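Long-range contact in magnesium and cobalt efflux protein (Bordetella parapertussis, PDB 3JTF), which probably takes part in the transport of magnesium and cobalt ions, and binds AMP through the CBS domain pair that makes up this fragment: residues V12-Q24 with T36-D49. Numbering follows the deposited sequence.
With AMP (adenosine monophosphate), chain F; SO4 (sulfate ion), chain G; SO4 (sulfate ion), chain H.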
loop_
_atom_site.group_PDB
_atom_site.type_symbol
_atom_site.label_atom_id
_atom_site.label_comp_id
_atom_site.label_asym_id
_atom_site.label_seq_id
_atom_site.Cartn_x
_atom_site.Cartn_y
_atom_site.Cartn_z
ATOM N N VAL B 12 10.595 -2.350 -11.498
ATOM C CA VAL B 12 10.997 -0.942 -11.505
ATOM C C VAL B 12 12.539 -0.874 -11.572
ATOM O O VAL B 12 13.199 -1.332 -10.687
ATOM C CB VAL B 12 10.512 -0.226 -10.239
ATOM C CG1 VAL B 12 10.995 1.256 -10.192
ATOM C CG2 VAL B 12 8.996 -0.327 -10.146
ATOM N N PRO B 13 13.105 -0.261 -12.612
ATOM C CA PRO B 13 14.560 -0.226 -12.694
ATOM C C PRO B 13 15.179 0.598 -11.593
ATOM O O PRO B 13 14.542 1.527 -11.027
ATOM C CB PRO B 13 14.854 0.378 -14.074
ATOM C CG PRO B 13 13.589 0.961 -14.535
ATOM C CD PRO B 13 12.449 0.366 -13.768
ATOM N N ARG B 14 16.399 0.195 -11.256
ATOM C CA ARG B 14 17.190 0.837 -10.209
ATOM C C ARG B 14 17.109 2.388 -10.278
ATOM O O ARG B 14 16.894 3.049 -9.270
ATOM C CB ARG B 14 18.651 0.379 -10.384
ATOM C CG ARG B 14 19.666 1.045 -9.503
ATOM C CD ARG B 14 21.051 0.473 -9.844
ATOM N NE ARG B 14 22.071 1.064 -9.008
ATOM C CZ ARG B 14 22.653 2.237 -9.247
ATOM N NH1 ARG B 14 23.586 2.689 -8.413
ATOM N NH2 ARG B 14 22.334 2.955 -10.333
ATOM N N SER B 15 17.259 2.950 -11.470
ATOM C CA SER B 15 17.306 4.429 -11.635
ATOM C C SER B 15 16.005 5.102 -11.235
ATOM O O SER B 15 15.996 6.284 -10.899
ATOM C CB SER B 15 17.646 4.798 -13.076
ATOM O OG SER B 15 16.560 4.475 -13.925
ATOM N N ARG B 16 14.918 4.335 -11.234
ATOM C CA ARG B 16 13.584 4.851 -10.914
ATOM C C ARG B 16 13.150 4.591 -9.468
ATOM O O ARG B 16 12.055 4.989 -9.060
ATOM C CB ARG B 16 12.521 4.231 -11.835
ATOM C CG ARG B 16 12.550 4.661 -13.289
ATOM C CD ARG B 16 11.098 4.624 -13.906
ATOM N NE ARG B 16 11.151 4.096 -15.259
ATOM C CZ ARG B 16 10.521 3.009 -15.681
ATOM N NH1 ARG B 16 9.711 2.317 -14.872
ATOM N NH2 ARG B 16 10.695 2.620 -16.934
HETATM N N MSE B 17 13.990 3.975 -8.671
HETATM C CA MSE B 17 13.590 3.674 -7.310
HETATM C C MSE B 17 13.585 4.897 -6.418
HETATM O O MSE B 17 14.495 5.706 -6.479
HETATM C CB MSE B 17 14.505 2.622 -6.708
HETATM C CG MSE B 17 14.472 1.346 -7.461
HETATM SE SE MSE B 17 15.571 -0.036 -6.548
HETATM C CE MSE B 17 17.229 0.739 -6.603
ATOM N N ASP B 18 12.534 5.040 -5.620
ATOM C CA ASP B 18 12.490 6.047 -4.592
ATOM C C ASP B 18 13.084 5.406 -3.345
ATOM O O ASP B 18 12.497 4.458 -2.765
ATOM C CB ASP B 18 11.051 6.519 -4.314
ATOM C CG ASP B 18 10.472 7.327 -5.454
ATOM O OD1 ASP B 18 11.205 8.154 -6.018
ATOM O OD2 ASP B 18 9.290 7.134 -5.817
ATOM N N LEU B 19 14.237 5.924 -2.942
ATOM C CA LEU B 19 15.022 5.377 -1.832
ATOM C C LEU B 19 15.114 6.369 -0.743
ATOM O O LEU B 19 14.979 7.552 -1.003
ATOM C CB LEU B 19 16.461 5.161 -2.271
ATOM C CG LEU B 19 16.709 4.272 -3.477
ATOM C CD1 LEU B 19 18.195 4.132 -3.780
ATOM C CD2 LEU B 19 16.131 2.953 -3.184
ATOM N N LEU B 20 15.423 5.913 0.466
ATOM C CA LEU B 20 15.673 6.815 1.585
ATOM C C LEU B 20 17.092 6.601 2.128
ATOM O O LEU B 20 17.525 5.474 2.311
ATOM C CB LEU B 20 14.656 6.540 2.702
ATOM C CG LEU B 20 13.175 6.865 2.396
ATOM C CD1 LEU B 20 12.256 6.534 3.580
ATOM C CD2 LEU B 20 13.017 8.337 1.994
ATOM N N ASP B 21 17.783 7.698 2.422
ATOM C CA ASP B 21 19.110 7.667 3.010
ATOM C C ASP B 21 18.925 7.757 4.528
ATOM O O ASP B 21 18.463 8.794 5.037
ATOM C CB ASP B 21 19.885 8.860 2.507
ATOM C CG ASP B 21 21.239 9.039 3.167
ATOM O OD1 ASP B 21 21.622 8.342 4.116
ATOM O OD2 ASP B 21 21.913 9.955 2.695
ATOM N N ILE B 22 19.358 6.722 5.225
ATOM C CA ILE B 22 19.147 6.601 6.656
ATOM C C ILE B 22 19.839 7.766 7.425
ATOM O O ILE B 22 19.450 8.053 8.537
ATOM C CB ILE B 22 19.624 5.234 7.204
ATOM C CG1 ILE B 22 19.140 4.958 8.649
ATOM C CG2 ILE B 22 21.169 5.148 7.213
ATOM C CD1 ILE B 22 17.688 4.906 8.814
ATOM N N SER B 23 20.831 8.436 6.833
ATOM C CA SER B 23 21.560 9.505 7.521
ATOM C C SER B 23 20.839 10.851 7.505
ATOM O O SER B 23 21.274 11.776 8.176
ATOM C CB SER B 23 22.941 9.706 6.894
ATOM O OG SER B 23 23.687 8.478 6.920
ATOM N N GLN B 24 19.776 10.970 6.710
ATOM C CA GLN B 24 19.023 12.212 6.630
ATOM C C GLN B 24 18.263 12.487 7.934
ATOM O O GLN B 24 17.764 11.558 8.556
ATOM C CB GLN B 24 18.099 12.204 5.414
ATOM C CG GLN B 24 18.900 12.324 4.103
ATOM C CD GLN B 24 19.640 13.678 3.998
ATOM O OE1 GLN B 24 19.003 14.724 3.962
ATOM N NE2 GLN B 24 20.985 13.649 4.011
ATOM N N THR B 36 6.225 11.541 -2.240
ATOM C CA THR B 36 6.154 10.424 -3.159
ATOM C C THR B 36 4.868 9.757 -2.830
ATOM O O THR B 36 4.502 9.621 -1.649
ATOM C CB THR B 36 7.263 9.384 -2.945
ATOM O OG1 THR B 36 6.871 8.564 -1.849
ATOM C CG2 THR B 36 8.583 10.016 -2.649
ATOM N N ALA B 37 4.189 9.264 -3.834
ATOM C CA ALA B 37 3.065 8.394 -3.567
ATOM C C ALA B 37 3.513 6.908 -3.560
ATOM O O ALA B 37 3.098 6.133 -4.465
ATOM C CB ALA B 37 1.946 8.649 -4.623
ATOM N N HIS B 38 4.363 6.518 -2.587
ATOM C CA HIS B 38 4.622 5.099 -2.269
ATOM C C HIS B 38 4.550 4.886 -0.769
ATOM O O HIS B 38 4.765 5.804 -0.014
ATOM C CB HIS B 38 5.977 4.633 -2.784
ATOM C CG HIS B 38 6.107 4.721 -4.264
ATOM N ND1 HIS B 38 5.233 4.096 -5.126
ATOM C CD2 HIS B 38 6.974 5.411 -5.040
ATOM C CE1 HIS B 38 5.575 4.382 -6.374
ATOM N NE2 HIS B 38 6.631 5.179 -6.347
ATOM N N SER B 39 4.217 3.679 -0.358
ATOM C CA SER B 39 4.108 3.328 1.056
ATOM C C SER B 39 5.404 2.721 1.615
ATOM O O SER B 39 5.588 2.698 2.819
ATOM C CB SER B 39 2.974 2.321 1.271
ATOM O OG SER B 39 3.114 1.201 0.368
ATOM N N ARG B 40 6.254 2.192 0.747
ATOM C CA ARG B 40 7.441 1.446 1.153
ATOM C C ARG B 40 8.694 1.926 0.404
ATOM O O ARG B 40 8.636 2.192 -0.787
ATOM C CB ARG B 40 7.243 -0.030 0.862
ATOM C CG ARG B 40 6.034 -0.682 1.556
ATOM C CD ARG B 40 5.609 -1.921 0.788
ATOM N NE ARG B 40 5.037 -1.503 -0.487
ATOM C CZ ARG B 40 4.357 -2.279 -1.308
ATOM N NH1 ARG B 40 3.890 -1.769 -2.427
ATOM N NH2 ARG B 40 4.129 -3.556 -1.006
ATOM N N PHE B 41 9.815 2.012 1.107
ATOM C CA PHE B 41 11.053 2.577 0.564
ATOM C C PHE B 41 12.214 1.702 0.934
ATOM O O PHE B 41 12.432 1.438 2.119
ATOM C CB PHE B 41 11.267 3.986 1.102
ATOM C CG PHE B 41 10.127 4.897 0.815
ATOM C CD1 PHE B 41 9.015 4.917 1.655
ATOM C CD2 PHE B 41 10.131 5.685 -0.320
ATOM C CE1 PHE B 41 7.937 5.703 1.377
ATOM C CE2 PHE B 41 9.076 6.505 -0.608
ATOM C CZ PHE B 41 7.948 6.516 0.236
ATOM N N PRO B 42 12.960 1.225 -0.067
ATOM C CA PRO B 42 14.291 0.744 0.279
ATOM C C PRO B 42 15.133 1.839 0.920
ATOM O O PRO B 42 15.050 2.983 0.518
ATOM C CB PRO B 42 14.896 0.311 -1.063
ATOM C CG PRO B 42 13.732 0.247 -2.024
ATOM C CD PRO B 42 12.778 1.304 -1.521
ATOM N N VAL B 43 15.907 1.447 1.921
ATOM C CA VAL B 43 16.741 2.339 2.699
ATOM C C VAL B 43 18.193 2.017 2.488
ATOM O O VAL B 43 18.579 0.834 2.460
ATOM C CB VAL B 43 16.376 2.234 4.202
ATOM C CG1 VAL B 43 17.300 3.138 5.046
ATOM C CG2 VAL B 43 14.882 2.627 4.401
ATOM N N TYR B 44 19.003 3.052 2.252
ATOM C CA TYR B 44 20.432 2.846 2.122
ATOM C C TYR B 44 21.244 3.651 3.121
ATOM O O TYR B 44 20.748 4.524 3.788
ATOM C CB TYR B 44 20.911 3.131 0.692
ATOM C CG TYR B 44 20.936 4.593 0.320
ATOM C CD1 TYR B 44 22.067 5.367 0.543
ATOM C CD2 TYR B 44 19.818 5.197 -0.263
ATOM C CE1 TYR B 44 22.099 6.734 0.181
ATOM C CE2 TYR B 44 19.837 6.533 -0.652
ATOM C CZ TYR B 44 20.966 7.297 -0.431
ATOM O OH TYR B 44 20.970 8.634 -0.800
ATOM N N GLU B 45 22.526 3.327 3.181
ATOM C CA GLU B 45 23.479 4.079 3.985
ATOM C C GLU B 45 24.777 4.172 3.240
ATOM O O GLU B 45 25.291 3.162 2.718
ATOM C CB GLU B 45 23.655 3.453 5.376
ATOM C CG GLU B 45 24.440 4.348 6.382
ATOM C CD GLU B 45 24.311 3.833 7.813
ATOM O OE1 GLU B 45 23.771 2.714 7.987
ATOM O OE2 GLU B 45 24.733 4.535 8.757
ATOM N N ASP B 46 25.286 5.406 3.157
ATOM C CA ASP B 46 26.565 5.735 2.538
ATOM C C ASP B 46 26.660 5.597 1.011
ATOM O O ASP B 46 27.380 6.390 0.381
ATOM C CB ASP B 46 27.727 4.984 3.210
ATOM C CG ASP B 46 27.931 5.403 4.670
ATOM O OD1 ASP B 46 28.178 6.602 4.941
ATOM O OD2 ASP B 46 27.868 4.528 5.564
ATOM N N ASP B 47 26.027 4.604 0.412
ATOM C CA ASP B 47 26.010 4.431 -1.060
ATOM C C ASP B 47 24.612 3.891 -1.377
ATOM O O ASP B 47 24.083 3.080 -0.609
ATOM C CB ASP B 47 27.042 3.401 -1.520
ATOM C CG ASP B 47 27.021 3.150 -3.050
ATOM O OD1 ASP B 47 27.724 3.858 -3.835
ATOM O OD2 ASP B 47 26.373 2.199 -3.496
ATOM N N ARG B 48 24.019 4.336 -2.482
ATOM C CA ARG B 48 22.654 3.947 -2.825
ATOM C C ARG B 48 22.459 2.457 -3.071
ATOM O O ARG B 48 21.357 1.962 -2.932
ATOM C CB ARG B 48 22.145 4.749 -4.035
ATOM C CG ARG B 48 22.945 4.599 -5.287
ATOM C CD ARG B 48 22.077 5.027 -6.525
ATOM N NE ARG B 48 20.952 4.090 -6.627
ATOM C CZ ARG B 48 19.760 4.335 -7.175
ATOM N NH1 ARG B 48 19.466 5.515 -7.714
ATOM N NH2 ARG B 48 18.851 3.368 -7.173
ATOM N N ASP B 49 23.493 1.728 -3.447
ATOM C CA ASP B 49 23.349 0.291 -3.532
ATOM C C ASP B 49 23.604 -0.445 -2.206
ATOM O O ASP B 49 23.415 -1.663 -2.158
ATOM C CB ASP B 49 24.261 -0.284 -4.582
ATOM C CG ASP B 49 23.839 0.091 -6.008
ATOM O OD1 ASP B 49 22.642 0.260 -6.315
ATOM O OD2 ASP B 49 24.741 0.270 -6.793
HETATM P P AMP F . 2.734 1.643 -4.098
HETATM O O1P AMP F . 3.501 1.161 -2.914
HETATM O O2P AMP F . 1.260 1.415 -4.041
HETATM O O3P AMP F . 3.088 3.042 -4.476
HETATM O "O5'" AMP F . 3.216 0.828 -5.380
HETATM C "C5'" AMP F . 2.705 1.212 -6.665
HETATM C "C4'" AMP F . 3.765 0.893 -7.674
HETATM O "O4'" AMP F . 4.899 1.786 -7.642
HETATM C "C3'" AMP F . 4.352 -0.486 -7.357
HETATM O "O3'" AMP F . 3.489 -1.540 -7.796
HETATM C "C2'" AMP F . 5.625 -0.381 -8.117
HETATM O "O2'" AMP F . 5.170 -0.355 -9.523
HETATM C "C1'" AMP F . 6.106 1.006 -7.665
HETATM N N9 AMP F . 6.806 1.252 -6.353
HETATM C C8 AMP F . 6.468 0.929 -5.070
HETATM N N7 AMP F . 7.384 1.411 -4.179
HETATM C C5 AMP F . 8.310 2.086 -4.900
HETATM C C6 AMP F . 9.524 2.866 -4.614
HETATM N N6 AMP F . 9.964 2.993 -3.358
HETATM N N1 AMP F . 10.217 3.381 -5.653
HETATM C C2 AMP F . 9.796 3.274 -6.915
HETATM N N3 AMP F . 8.674 2.616 -7.254
HETATM C C4 AMP F . 7.921 1.993 -6.300
HETATM S S SO4 G . 24.499 5.568 -10.943
HETATM O O1 SO4 G . 23.153 5.249 -11.426
HETATM O O2 SO4 G . 25.476 4.611 -11.470
HETATM O O3 SO4 G . 24.875 6.895 -11.417
HETATM O O4 SO4 G . 24.512 5.561 -9.479
HETATM S S SO4 H . 1.806 -4.561 -3.676
HETATM O O1 SO4 H . 0.848 -4.305 -2.612
HETATM O O2 SO4 H . 1.360 -5.580 -4.551
HETATM O O3 SO4 H . 2.037 -3.291 -4.396
HETATM O O4 SO4 H . 3.072 -4.916 -3.084
HETATM O O HOH W 1 16.737 5.981 -7.926
HETATM O O HOH W 2 8.044 5.802 -8.507
HETATM O O HOH W 3 24.202 7.743 4.175
HETATM O O HOH W 4 21.040 11.661 0.762
HETATM O O HOH W 5 24.378 7.067 8.910
#
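Tyr44 lays one face of its ring over the backbone of Asp21, whose CA sits 4.0 Å from the ring centroid in a CH-pi contact, while Leu19 CB meets the ring edge and Arg48 CA covers the opposite face. A chi1 of 73°, with CG between the backbone N and the carbonyl carbon, folds the ring back over strand 20-21. That strand runs parallel to strand 40-44 in the beta-alpha-beta unit of the first CBS domain, joined by hydrogen bonds from Leu20 N to Pro42 O, Tyr44 N to Leu20 O (2.8 Å) and Ile22 N to Tyr44 O. On the other sheet face Leu20 CG packs on Phe41 CB, under helix 26-35.

Beyond the strand, the Arg48 guanidinium lies between Leu19 CD1 on one face and the Arg14 guanidinium on the other, the two guanidinium planes 31° apart. Its NH2 donates to Arg14 O (2.9 Å) from above the carbonyl plane, opposite Met17 N. Arg14, extended from CG to NE, grips Asp49 in a side-on, two-nitrogen salt bridge: NE reaches OD1 on its syn lone pair at 2.9 Å, and NH1 meets OD2 on the syn side but 35° out of the carboxylate plane. A sulfate, probably from the crystallisation liquor, takes bonds from Arg14 NH1 and NH2.

At the other end both segments hold AMP. Asp18 N donates to AMP N1 (2.8 Å), and AMP N6 donates to both Asp18 O and Arg40 O, a pattern that reads the adenine edge. AMP C4 lies over the centre of the His38 ring, 3.3 Å above its plane, with ND1 directed at the phosphate oxygen O3P and Asp18 OD2 at the ring edge; Arg40 NH1 also bonds the phosphate. Thr116 and Asp119 add further hydrogen bonds to AMP. Asp49 probably balances part of the arginine charge, and adenine recognition rests largely on backbone atoms supplied by both segments.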